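Local structure of cytochrome P450 monooxygenase (Rhodococcus sp. ECU0066, 6KBH) at residues 73-78 / 350-355; 91-96 / 336-341; 97-102 / 125-130; 251-256 / 274-279. The protein probably works as a self-sufficient monooxygenase, passing electrons from FMN through a [2Fe-2S] cluster to a heme where oxygen is activated. All coordinates share one frame; numbering follows the deposited sequence.

Contact 1: residues 73-78 / 350-355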
# COMPACT_ATOMS: atom_id res chain seq x y z
N LEU A 73 -8.01 -23.94 -24.97
CA LEU A 73 -7.59 -24.43 -23.67
C LEU A 73 -8.78 -25.12 -22.99
O LEU A 73 -9.89 -25.11 -23.50
CB LEU A 73 -7.03 -23.26 -22.85
CG LEU A 73 -6.64 -23.36 -21.38
CD1 LEU A 73 -5.24 -22.84 -21.18
CD2 LEU A 73 -7.61 -22.53 -20.60
N GLY A 74 -8.53 -25.76 -21.86
CA GLY A 74 -9.61 -26.52 -21.27
C GLY A 74 -10.46 -25.82 -20.23
O GLY A 74 -11.26 -26.49 -19.57
N TYR A 75 -10.34 -24.51 -20.07
CA TYR A 75 -10.92 -23.82 -18.93
C TYR A 75 -12.06 -22.90 -19.33
O TYR A 75 -12.22 -22.53 -20.50
CB TYR A 75 -9.88 -22.98 -18.17
CG TYR A 75 -8.71 -23.71 -17.56
CD1 TYR A 75 -8.38 -25.02 -17.91
CD2 TYR A 75 -7.92 -23.09 -16.60
CE1 TYR A 75 -7.30 -25.67 -17.34
CE2 TYR A 75 -6.85 -23.73 -16.02
CZ TYR A 75 -6.54 -25.02 -16.39
OH TYR A 75 -5.47 -25.64 -15.81
N TRP A 76 -12.83 -22.51 -18.32
CA TRP A 76 -13.74 -21.38 -18.41
C TRP A 76 -12.99 -20.11 -18.06
O TRP A 76 -12.17 -20.10 -17.13
CB TRP A 76 -14.93 -21.59 -17.46
CG TRP A 76 -15.64 -22.88 -17.71
CD1 TRP A 76 -15.19 -24.14 -17.44
CD2 TRP A 76 -16.94 -23.03 -18.30
NE1 TRP A 76 -16.13 -25.07 -17.82
CE2 TRP A 76 -17.21 -24.41 -18.35
CE3 TRP A 76 -17.89 -22.14 -18.79
CZ2 TRP A 76 -18.40 -24.92 -18.87
CZ3 TRP A 76 -19.07 -22.64 -19.30
CH2 TRP A 76 -19.32 -24.02 -19.34
N VAL A 77 -13.25 -19.04 -18.80
CA VAL A 77 -12.50 -17.79 -18.69
C VAL A 77 -13.37 -16.76 -17.99
O VAL A 77 -14.54 -16.59 -18.34
CB VAL A 77 -12.05 -17.28 -20.07
CG1 VAL A 77 -11.14 -16.07 -19.92
CG2 VAL A 77 -11.35 -18.39 -20.83
N VAL A 78 -12.79 -16.08 -17.01
CA VAL A 78 -13.48 -15.07 -16.21
C VAL A 78 -12.72 -13.76 -16.34
O VAL A 78 -11.50 -13.72 -16.14
CB VAL A 78 -13.60 -15.50 -14.74
CG1 VAL A 78 -14.35 -14.44 -13.93
CG2 VAL A 78 -14.31 -16.84 -14.65
N GLY A 350 -15.81 -29.48 -10.97
CA GLY A 350 -14.68 -29.97 -11.71
C GLY A 350 -14.17 -29.03 -12.78
O GLY A 350 -13.04 -29.21 -13.26
N ALA A 351 -14.95 -28.02 -13.15
CA ALA A 351 -14.50 -27.03 -14.12
C ALA A 351 -13.28 -26.29 -13.58
O ALA A 351 -13.16 -26.04 -12.38
CB ALA A 351 -15.62 -26.04 -14.43
N LYS A 352 -12.38 -25.94 -14.49
CA LYS A 352 -11.16 -25.22 -14.16
C LYS A 352 -11.31 -23.78 -14.63
O LYS A 352 -11.74 -23.54 -15.77
CB LYS A 352 -9.95 -25.88 -14.81
CG LYS A 352 -9.71 -27.31 -14.36
CD LYS A 352 -8.48 -27.91 -15.03
CE LYS A 352 -8.24 -29.35 -14.59
NZ LYS A 352 -7.02 -29.92 -15.23
N LEU A 353 -10.98 -22.83 -13.76
CA LEU A 353 -11.17 -21.42 -14.05
C LEU A 353 -9.87 -20.77 -14.47
O LEU A 353 -8.82 -21.01 -13.88
CB LEU A 353 -11.75 -20.69 -12.83
CG LEU A 353 -13.19 -21.04 -12.48
CD1 LEU A 353 -13.75 -20.06 -11.44
CD2 LEU A 353 -14.07 -21.06 -13.72
N LEU A 354 -9.94 -19.95 -15.52
CA LEU A 354 -8.86 -19.03 -15.87
C LEU A 354 -9.36 -17.62 -15.55
O LEU A 354 -10.12 -17.03 -16.33
CB LEU A 354 -8.47 -19.15 -17.34
CG LEU A 354 -7.20 -18.37 -17.65
CD1 LEU A 354 -6.03 -18.97 -16.89
CD2 LEU A 354 -6.91 -18.34 -19.14
N ILE A 355 -8.93 -17.09 -14.41
CA ILE A 355 -9.38 -15.78 -13.94
C ILE A 355 -8.32 -14.76 -14.34
O ILE A 355 -7.20 -14.76 -13.81
CB ILE A 355 -9.67 -15.80 -12.44
CG1 ILE A 355 -8.46 -16.26 -11.62
CG2 ILE A 355 -10.83 -16.74 -12.15
CD1 ILE A 355 -8.78 -16.61 -10.18
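Leu353 lies at the apolar centre of this contact, with its CD2 3.9 Å from Trp76 CB. The same methyl comes within 4.3 Å of Val78 CG2, and Val78 CB in turn meets Ile355 CG2. These four side chains share one face of the sheet, where helix 81-89 packs through Val84 and Val87. Farther out, the indole of Trp76 has Ala351 beside it, the methyl CB lying 3.6 Å from NE1. Leu354 is on the other face, where its CB touches Tyr75 CD2.

The strands 76-78 and 352-355 run parallel, as neighbours in the mixed sheet of the P450 fold. Three backbone bonds join them: Trp76 N to Lys352 O (3.0 Å), Leu354 N to Trp76 O (2.8 Å) and Val78 N to Leu354 O (2.9 Å). The middle one is nearly straight, at 176° about the hydrogen.

At the polar edge Lys352 crosses the phenol of Tyr75. Its CB sits over the centre of the ring, 3.5 Å from the centroid, in a CH-pi contact. The chain is extended beyond CG and carries CD past Tyr75 CE1. Lys352 NZ then forms a salt bridge with Glu101, and Tyr75 OH bonds to Arg333. The lysine therefore serves two chemistries: its carbon chain packs on an aromatic face, while its charge is met by a carboxylate beyond the two strands.

Contact 2: residues 91-96 / 336-341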
# COMPACT_ATOMS: atom_id res chain seq x y z
N ASN A 91 -12.96 -19.40 -1.31
CA ASN A 91 -11.94 -20.44 -1.39
C ASN A 91 -12.48 -21.83 -1.06
O ASN A 91 -11.73 -22.81 -1.19
CB ASN A 91 -10.76 -20.12 -0.47
CG ASN A 91 -11.16 -20.02 0.99
OD1 ASN A 91 -12.29 -19.66 1.32
ND2 ASN A 91 -10.22 -20.35 1.87
N GLU A 92 -13.73 -21.95 -0.63
CA GLU A 92 -14.36 -23.26 -0.50
C GLU A 92 -14.99 -23.73 -1.80
O GLU A 92 -15.03 -24.93 -2.07
CB GLU A 92 -15.43 -23.24 0.61
CG GLU A 92 -16.58 -22.26 0.37
CD GLU A 92 -17.64 -22.32 1.46
OE1 GLU A 92 -17.47 -23.10 2.42
OE2 GLU A 92 -18.64 -21.58 1.36
N LEU A 93 -15.46 -22.79 -2.62
CA LEU A 93 -16.06 -23.11 -3.91
C LEU A 93 -15.03 -23.19 -5.02
O LEU A 93 -15.19 -24.00 -5.94
CB LEU A 93 -17.11 -22.05 -4.26
CG LEU A 93 -17.93 -22.25 -5.53
CD1 LEU A 93 -18.63 -23.60 -5.49
CD2 LEU A 93 -18.94 -21.13 -5.65
N PHE A 94 -13.97 -22.39 -4.96
CA PHE A 94 -12.94 -22.35 -5.98
C PHE A 94 -11.60 -22.69 -5.33
O PHE A 94 -10.98 -21.85 -4.68
CB PHE A 94 -12.91 -20.98 -6.66
CG PHE A 94 -14.25 -20.52 -7.15
CD1 PHE A 94 -14.86 -21.15 -8.23
CD2 PHE A 94 -14.91 -19.47 -6.53
CE1 PHE A 94 -16.09 -20.73 -8.68
CE2 PHE A 94 -16.15 -19.05 -6.98
CZ PHE A 94 -16.74 -19.68 -8.06
N SER A 95 -11.17 -23.95 -5.51
CA SER A 95 -9.98 -24.49 -4.85
C SER A 95 -8.72 -24.13 -5.62
O SER A 95 -8.72 -24.14 -6.86
CB SER A 95 -10.09 -26.00 -4.72
OG SER A 95 -8.85 -26.57 -4.37
N PRO A 96 -7.62 -23.81 -4.93
CA PRO A 96 -6.35 -23.58 -5.62
C PRO A 96 -5.60 -24.87 -5.92
O PRO A 96 -4.39 -24.84 -6.17
CB PRO A 96 -5.57 -22.71 -4.62
CG PRO A 96 -6.08 -23.15 -3.29
CD PRO A 96 -7.54 -23.51 -3.49
N VAL A 336 -13.23 -25.36 -9.68
CA VAL A 336 -14.59 -25.29 -9.15
C VAL A 336 -14.91 -26.59 -8.44
O VAL A 336 -14.69 -27.68 -8.98
CB VAL A 336 -15.59 -24.98 -10.26
CG1 VAL A 336 -16.98 -24.76 -9.68
CG2 VAL A 336 -15.15 -23.77 -11.06
N THR A 337 -15.44 -26.49 -7.22
CA THR A 337 -15.69 -27.66 -6.38
C THR A 337 -17.16 -28.07 -6.34
O THR A 337 -17.46 -29.17 -5.86
CB THR A 337 -15.21 -27.40 -4.95
OG1 THR A 337 -16.08 -26.46 -4.31
CG2 THR A 337 -13.79 -26.85 -4.95
N ALA A 338 -18.07 -27.24 -6.83
CA ALA A 338 -19.48 -27.58 -6.85
C ALA A 338 -20.16 -26.81 -7.96
O ALA A 338 -19.67 -25.77 -8.42
CB ALA A 338 -20.15 -27.29 -5.49
N ASP A 339 -21.31 -27.32 -8.41
CA ASP A 339 -22.07 -26.65 -9.46
C ASP A 339 -22.46 -25.25 -9.01
O ASP A 339 -23.14 -25.08 -7.99
CB ASP A 339 -23.32 -27.46 -9.82
CG ASP A 339 -22.99 -28.73 -10.57
OD1 ASP A 339 -21.88 -28.83 -11.14
OD2 ASP A 339 -23.85 -29.64 -10.61
N THR A 340 -22.02 -24.25 -9.76
CA THR A 340 -22.32 -22.85 -9.46
C THR A 340 -22.75 -22.15 -10.74
O THR A 340 -22.71 -22.72 -11.84
CB THR A 340 -21.10 -22.14 -8.86
OG1 THR A 340 -20.39 -23.05 -8.01
CG2 THR A 340 -21.52 -20.92 -8.04
N THR A 341 -23.19 -20.91 -10.59
CA THR A 341 -23.35 -19.98 -11.69
C THR A 341 -22.43 -18.80 -11.44
O THR A 341 -22.34 -18.30 -10.32
CB THR A 341 -24.80 -19.51 -11.84
OG1 THR A 341 -25.04 -18.43 -10.93
CG2 THR A 341 -25.76 -20.64 -11.53
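Leu93 and Thr340 meet tip to tip. Leu93 reaches there from beside the pairing of edge strand 94-95 with strand 332-336 in the P450 sheet, and Thr340 begins strand 340-342. The pairing itself is Phe94 with Val336, an antiparallel non-hydrogen-bonded pair. From CB, the Leu93 side chain runs with CG anti to the backbone N (chi1 -176°). Leu93 CG lies 3.8 Å above the plane of the neighbouring Phe94 ring, over its centre. Beyond it, Leu93 CD1 meets Thr340 OG1 and also Ala338 CB, the latter at 4.0 Å. Leu93 CD2 rests 3.5 Å from Thr340 CG2. An alanine in place of Thr340 would probably open a gap at both Leu93 methyls and leave Ala338 O without its hydroxyl partner.

The Phe94 ring has Val336 CG2 at its edge, 3.9 Å from CD1. Its side chain also touches Arg334, a heme-binding residue. The backbone joins the segments through Thr337 N, which donates to Leu93 O at 2.8 Å. Thr337 OG1 lies close to the carbonyls of both Glu92 and Leu93, while its CG2 packs against Ser95 CB. Within 336-341, Thr340 OG1 donates to Ala338 O at 2.8 Å, approaching from above the carbonyl plane.

Contact 3: residues 97-102 / 125-130. With HEM (protoporphyrin IX containing Fe), chain C.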
# COMPACT_ATOMS: atom_id res chain seq x y z
N SER A 97 -6.31 -26.00 -5.88
CA SER A 97 -5.71 -27.30 -6.17
C SER A 97 -4.88 -27.27 -7.45
O SER A 97 -3.81 -27.88 -7.52
CB SER A 97 -6.79 -28.37 -6.28
OG SER A 97 -7.53 -28.49 -5.08
N ILE A 98 -5.36 -26.56 -8.47
CA ILE A 98 -4.75 -26.59 -9.80
C ILE A 98 -3.83 -25.40 -10.03
O ILE A 98 -3.45 -25.13 -11.17
CB ILE A 98 -5.83 -26.68 -10.89
CG1 ILE A 98 -6.79 -25.49 -10.76
CG2 ILE A 98 -6.58 -28.00 -10.80
CD1 ILE A 98 -7.62 -25.23 -11.99
N ALA A 99 -3.44 -24.69 -8.97
CA ALA A 99 -2.74 -23.41 -9.12
C ALA A 99 -1.45 -23.55 -9.92
O ALA A 99 -1.12 -22.67 -10.73
CB ALA A 99 -2.45 -22.81 -7.75
N LEU A 100 -0.69 -24.63 -9.71
CA LEU A 100 0.50 -24.89 -10.50
C LEU A 100 0.40 -26.20 -11.27
O LEU A 100 1.42 -26.80 -11.63
CB LEU A 100 1.77 -24.86 -9.64
CG LEU A 100 2.12 -23.59 -8.85
CD1 LEU A 100 2.23 -23.85 -7.37
CD2 LEU A 100 3.41 -22.96 -9.35
N GLU A 101 -0.82 -26.66 -11.55
CA GLU A 101 -1.01 -27.78 -12.46
C GLU A 101 -0.44 -27.43 -13.83
O GLU A 101 -0.73 -26.36 -14.38
CB GLU A 101 -2.50 -28.13 -12.58
CG GLU A 101 -2.79 -29.58 -12.90
CD GLU A 101 -4.17 -29.78 -13.49
OE1 GLU A 101 -4.60 -28.94 -14.31
OE2 GLU A 101 -4.84 -30.77 -13.12
N LYS A 102 0.37 -28.32 -14.38
CA LYS A 102 1.01 -28.05 -15.65
C LYS A 102 0.02 -28.26 -16.79
O LYS A 102 -0.75 -29.22 -16.79
CB LYS A 102 2.25 -28.93 -15.82
CG LYS A 102 3.38 -28.54 -14.86
CD LYS A 102 4.24 -29.74 -14.46
CE LYS A 102 4.52 -29.76 -12.95
NZ LYS A 102 3.69 -30.78 -12.22
N LEU A 125 1.38 -23.88 0.19
CA LEU A 125 0.61 -22.66 0.40
C LEU A 125 -0.13 -22.18 -0.83
O LEU A 125 -1.25 -21.70 -0.71
CB LEU A 125 1.51 -21.49 0.86
CG LEU A 125 2.52 -21.51 2.00
CD1 LEU A 125 3.55 -20.43 1.74
CD2 LEU A 125 1.82 -21.24 3.31
N VAL A 126 0.38 -22.47 -2.02
CA VAL A 126 -0.26 -21.95 -3.22
C VAL A 126 -1.29 -22.96 -3.72
O VAL A 126 -2.34 -22.57 -4.24
CB VAL A 126 0.76 -21.60 -4.32
CG1 VAL A 126 0.14 -20.63 -5.31
CG2 VAL A 126 2.02 -21.01 -3.73
N ASN A 127 -1.00 -24.24 -3.53
CA ASN A 127 -1.87 -25.34 -3.89
C ASN A 127 -2.71 -25.85 -2.72
O ASN A 127 -3.71 -26.53 -2.95
CB ASN A 127 -1.03 -26.51 -4.40
CG ASN A 127 0.13 -26.04 -5.22
OD1 ASN A 127 1.24 -26.55 -5.08
ND2 ASN A 127 -0.13 -25.10 -6.10
N GLU A 128 -2.30 -25.55 -1.50
CA GLU A 128 -2.91 -26.19 -0.34
C GLU A 128 -4.36 -25.78 -0.20
O GLU A 128 -4.68 -24.58 -0.17
CB GLU A 128 -2.16 -25.83 0.93
CG GLU A 128 -0.72 -26.18 0.90
CD GLU A 128 -0.15 -26.27 2.28
OE1 GLU A 128 -0.82 -26.84 3.17
OE2 GLU A 128 0.96 -25.74 2.49
N ASP A 129 -5.23 -26.76 -0.09
CA ASP A 129 -6.59 -26.47 0.32
C ASP A 129 -6.64 -26.24 1.83
O ASP A 129 -5.66 -26.43 2.55
CB ASP A 129 -7.53 -27.60 -0.07
CG ASP A 129 -7.73 -27.70 -1.56
OD1 ASP A 129 -6.92 -27.12 -2.31
OD2 ASP A 129 -8.71 -28.34 -1.99
N GLU A 130 -7.79 -25.81 2.28
CA GLU A 130 -8.09 -25.83 3.70
C GLU A 130 -8.46 -27.25 4.11
O GLU A 130 -8.87 -28.06 3.27
CB GLU A 130 -9.22 -24.85 4.00
CG GLU A 130 -8.89 -23.42 3.59
CD GLU A 130 -7.64 -22.89 4.26
OE1 GLU A 130 -7.35 -23.29 5.41
OE2 GLU A 130 -6.92 -22.07 3.64
CHA HEM C . 0.76 -16.55 -3.94
CHB HEM C . 1.56 -13.07 -7.51
CHC HEM C . 6.38 -12.09 -5.55
CHD HEM C . 5.55 -15.54 -2.03
C1A HEM C . 0.80 -15.59 -5.05
C2A HEM C . -0.44 -15.61 -5.84
C3A HEM C . -0.22 -14.64 -6.82
C4A HEM C . 1.15 -14.13 -6.54
CMA HEM C . -1.16 -14.24 -7.91
CAA HEM C . -1.67 -16.44 -5.64
CBA HEM C . -2.83 -15.69 -5.06
CGA HEM C . -4.03 -16.45 -4.60
O1A HEM C . -4.01 -17.61 -5.09
O2A HEM C . -4.74 -15.72 -3.85
C1B HEM C . 2.92 -12.48 -7.35
C2B HEM C . 3.51 -11.38 -8.24
C3B HEM C . 5.02 -11.07 -7.62
C4B HEM C . 5.17 -12.02 -6.44
CMB HEM C . 2.87 -10.74 -9.42
CAB HEM C . 6.04 -10.10 -8.11
CBB HEM C . 5.61 -8.69 -8.32
C1C HEM C . 6.28 -13.08 -4.44
C2C HEM C . 7.50 -13.06 -3.68
C3C HEM C . 7.30 -14.01 -2.70
C4C HEM C . 5.96 -14.51 -2.97
CMC HEM C . 8.71 -12.21 -3.89
CAC HEM C . 8.26 -14.38 -1.61
CBC HEM C . 8.97 -15.69 -1.64
C1D HEM C . 4.19 -15.98 -2.39
C2D HEM C . 3.68 -17.04 -1.47
C3D HEM C . 2.17 -17.37 -2.07
C4D HEM C . 2.05 -16.44 -3.24
CMD HEM C . 4.38 -17.64 -0.30
CAD HEM C . 1.18 -18.34 -1.54
CBD HEM C . 0.42 -17.90 -0.33
CGD HEM C . -0.84 -18.62 -0.02
O1D HEM C . -1.20 -19.23 -1.06
O2D HEM C . -1.20 -18.41 1.16
NA HEM C . 1.79 -14.69 -5.46
NB HEM C . 3.87 -12.81 -6.23
NC HEM C . 5.32 -13.97 -4.03
ND HEM C . 3.26 -15.49 -3.50
FE HEM C . 3.63 -14.23 -4.98
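The side chains of Leu100 and Asn127 cross at about a right angle, which brings Leu100 CD1 to the flat amide, 3.7 Å from Asn127 OD1. Ala99 adds its methyl, with CB 3.7 Å from Asn127 ND2. The second flat group is the carboxylate of Asp129. Ser97 OG lies 3.1 Å from Asp129 OD1 and is hydrogen-bonded to Ser95 OG. An alanine in place of Asn127 would probably leave a gap beside Ala99 and Leu100, the leucine keeping only Val126 and Trp214 of the neighbours described here.

Val126 works in two directions. Its CB touches Leu100 CD1 at 4.1 Å, and its CG2 lies 3.6 Å from CAD of the heme, the first carbon of a propionate arm. Leu125 CD1 packs on the heme methyl CMD, also at 3.6 Å. The Leu125 carbonyl is hydrogen-bonded to His391 ND1, which also bonds the heme. Residues 98-101 form a type I turn, closed by Glu101 N to Ile98 O.

Both segments belong to the B-C loop region of the P450 fold and flank helix 108-116. Ile98 and Val126 rest on strand 332-336, through Arg333 and Trp332. Leu100 also touches Trp214 of helix 210-214.

Contact 4: residues 251-256 / 274-279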
# COMPACT_ATOMS: atom_id res chain seq x y z
N GLY A 251 16.19 -15.08 8.23
CA GLY A 251 15.72 -15.79 7.06
C GLY A 251 14.39 -16.47 7.28
O GLY A 251 13.99 -16.73 8.42
N TRP A 252 13.68 -16.75 6.18
CA TRP A 252 12.38 -17.42 6.29
C TRP A 252 12.55 -18.87 6.73
O TRP A 252 11.80 -19.35 7.59
CB TRP A 252 11.63 -17.33 4.96
CG TRP A 252 10.17 -17.68 5.03
CD1 TRP A 252 9.25 -17.17 5.90
CD2 TRP A 252 9.46 -18.60 4.19
NE1 TRP A 252 8.01 -17.72 5.66
CE2 TRP A 252 8.12 -18.60 4.61
CE3 TRP A 252 9.83 -19.42 3.12
CZ2 TRP A 252 7.14 -19.39 4.00
CZ3 TRP A 252 8.87 -20.20 2.52
CH2 TRP A 252 7.54 -20.18 2.96
N MET A 253 13.53 -19.57 6.17
CA MET A 253 13.74 -20.98 6.52
C MET A 253 14.13 -21.17 7.98
O MET A 253 13.53 -22.05 8.64
CB MET A 253 14.76 -21.60 5.57
CG MET A 253 14.33 -21.60 4.12
SD MET A 253 12.69 -22.32 3.92
CE MET A 253 12.98 -23.98 4.52
N PRO A 254 15.10 -20.44 8.55
CA PRO A 254 15.35 -20.59 9.99
C PRO A 254 14.14 -20.22 10.83
O PRO A 254 13.86 -20.88 11.84
CB PRO A 254 16.53 -19.64 10.25
CG PRO A 254 16.54 -18.71 9.09
CD PRO A 254 16.06 -19.51 7.93
N PHE A 255 13.40 -19.18 10.44
CA PHE A 255 12.11 -18.91 11.07
C PHE A 255 11.19 -20.12 10.95
O PHE A 255 10.45 -20.43 11.90
CB PHE A 255 11.49 -17.66 10.43
CG PHE A 255 10.19 -17.20 11.04
CD1 PHE A 255 9.03 -17.96 10.95
CD2 PHE A 255 10.12 -15.98 11.69
CE1 PHE A 255 7.84 -17.52 11.51
CE2 PHE A 255 8.93 -15.53 12.24
CZ PHE A 255 7.80 -16.30 12.15
N GLY A 256 11.23 -20.82 9.82
CA GLY A 256 10.41 -22.01 9.67
C GLY A 256 10.83 -23.14 10.59
O GLY A 256 10.00 -23.98 10.96
N SER A 274 9.95 -28.65 1.11
CA SER A 274 9.14 -28.03 0.06
C SER A 274 9.26 -26.52 0.11
O SER A 274 9.32 -25.86 -0.94
CB SER A 274 7.68 -28.47 0.20
OG SER A 274 7.52 -29.84 -0.11
N MET A 275 9.28 -25.94 1.31
CA MET A 275 9.40 -24.49 1.46
C MET A 275 10.67 -23.93 0.83
O MET A 275 10.73 -22.74 0.53
CB MET A 275 9.37 -24.10 2.94
CG MET A 275 8.00 -24.11 3.57
SD MET A 275 8.10 -23.89 5.36
CE MET A 275 8.95 -22.32 5.46
N MET A 276 11.68 -24.77 0.62
CA MET A 276 12.93 -24.28 0.03
C MET A 276 12.75 -23.94 -1.44
O MET A 276 13.16 -22.86 -1.89
CB MET A 276 14.04 -25.31 0.23
CG MET A 276 15.44 -24.73 0.15
SD MET A 276 15.93 -23.82 1.63
CE MET A 276 16.05 -25.15 2.81
N MET A 277 12.14 -24.85 -2.22
CA MET A 277 11.89 -24.56 -3.63
C MET A 277 10.70 -23.64 -3.81
O MET A 277 10.75 -22.69 -4.59
CB MET A 277 11.67 -25.84 -4.41
CG MET A 277 11.58 -25.60 -5.92
SD MET A 277 11.81 -27.09 -6.91
CE MET A 277 10.17 -27.28 -7.61
N ALA A 278 9.60 -23.94 -3.10
CA ALA A 278 8.41 -23.10 -3.19
C ALA A 278 8.75 -21.64 -2.97
O ALA A 278 8.18 -20.75 -3.61
CB ALA A 278 7.37 -23.58 -2.18
N GLY A 279 9.73 -21.37 -2.09
CA GLY A 279 10.04 -20.00 -1.73
C GLY A 279 10.55 -19.18 -2.90
O GLY A 279 10.06 -18.08 -3.16
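Trp252 holds its indole with CG anti to the backbone N (chi1 -166°), which directs the ring toward the helix of Met275. Met275 comes to meet it with an extended chain that bends only at its last torsion (chi3 58°). That bend sets Met275 CE over the six-membered ring of Trp252, 3.5 Å from its centroid. This is a CH-pi contact. Met275 SD is set obliquely, 4.8 Å from the centroid of the Trp252 six-membered ring, and makes the pair a Met-aromatic contact.

The two helices run roughly antiparallel, with their local axes 10.7 Å apart at 153°. By its place in the P450 fold, helix 252-262 corresponds to helix H. Helix 269-281 corresponds to the first part of helix I, which passes over the heme.

A row of methionines fills the rest of the interface. Met253 slides past Met275 in the opposite direction, with SD 3.9 Å from Met275 CB. Met276 starts away from the other helix, but bends at its second and third torsions and returns. Met276 SD lies 3.7 Å from Met253 CG. The contact is apolar throughout. The indole nitrogen NE1 is satisfied elsewhere, by the carbonyl of Leu140, and Phe144 meets the indole edge-to-face.

Gly256 lets the Met275 methyl approach its backbone, with Gly256 CA 4.5 Å from Met275 CE; a CB there would be tight against that methyl. Gly279, a heme-pocket residue that touches the cofactor, has its CA 4.4 Å from Trp252 CZ3.

In the fold
Contacts 1 and 2 belong to one sheet, their centres 11 Å apart. The backbone of Val336 is hydrogen-bonded to Gly350 and Ala351, and Leu353 CD1 packs on Phe94 CD1 at 3.6 Å. Contact 3 touches both. The Glu101–Lys352 salt bridge (OE1 to NZ, 2.8 Å) joins it to contact 1, and its Val126 O lies against Pro96 of contact 2. Arg334, which binds the heme, has the side chains of Ile355 and Phe94 about 4 Å away and that of Ala99 about 5 Å away. Contact 4 is far from contact 1 (centres about 31 Å apart) but touches contact 3 (centres about 18 Å apart). Its Gly279 touches the heme. Its Trp252 CH2 lies 4.2 Å from Leu125 CD1 of contact 3.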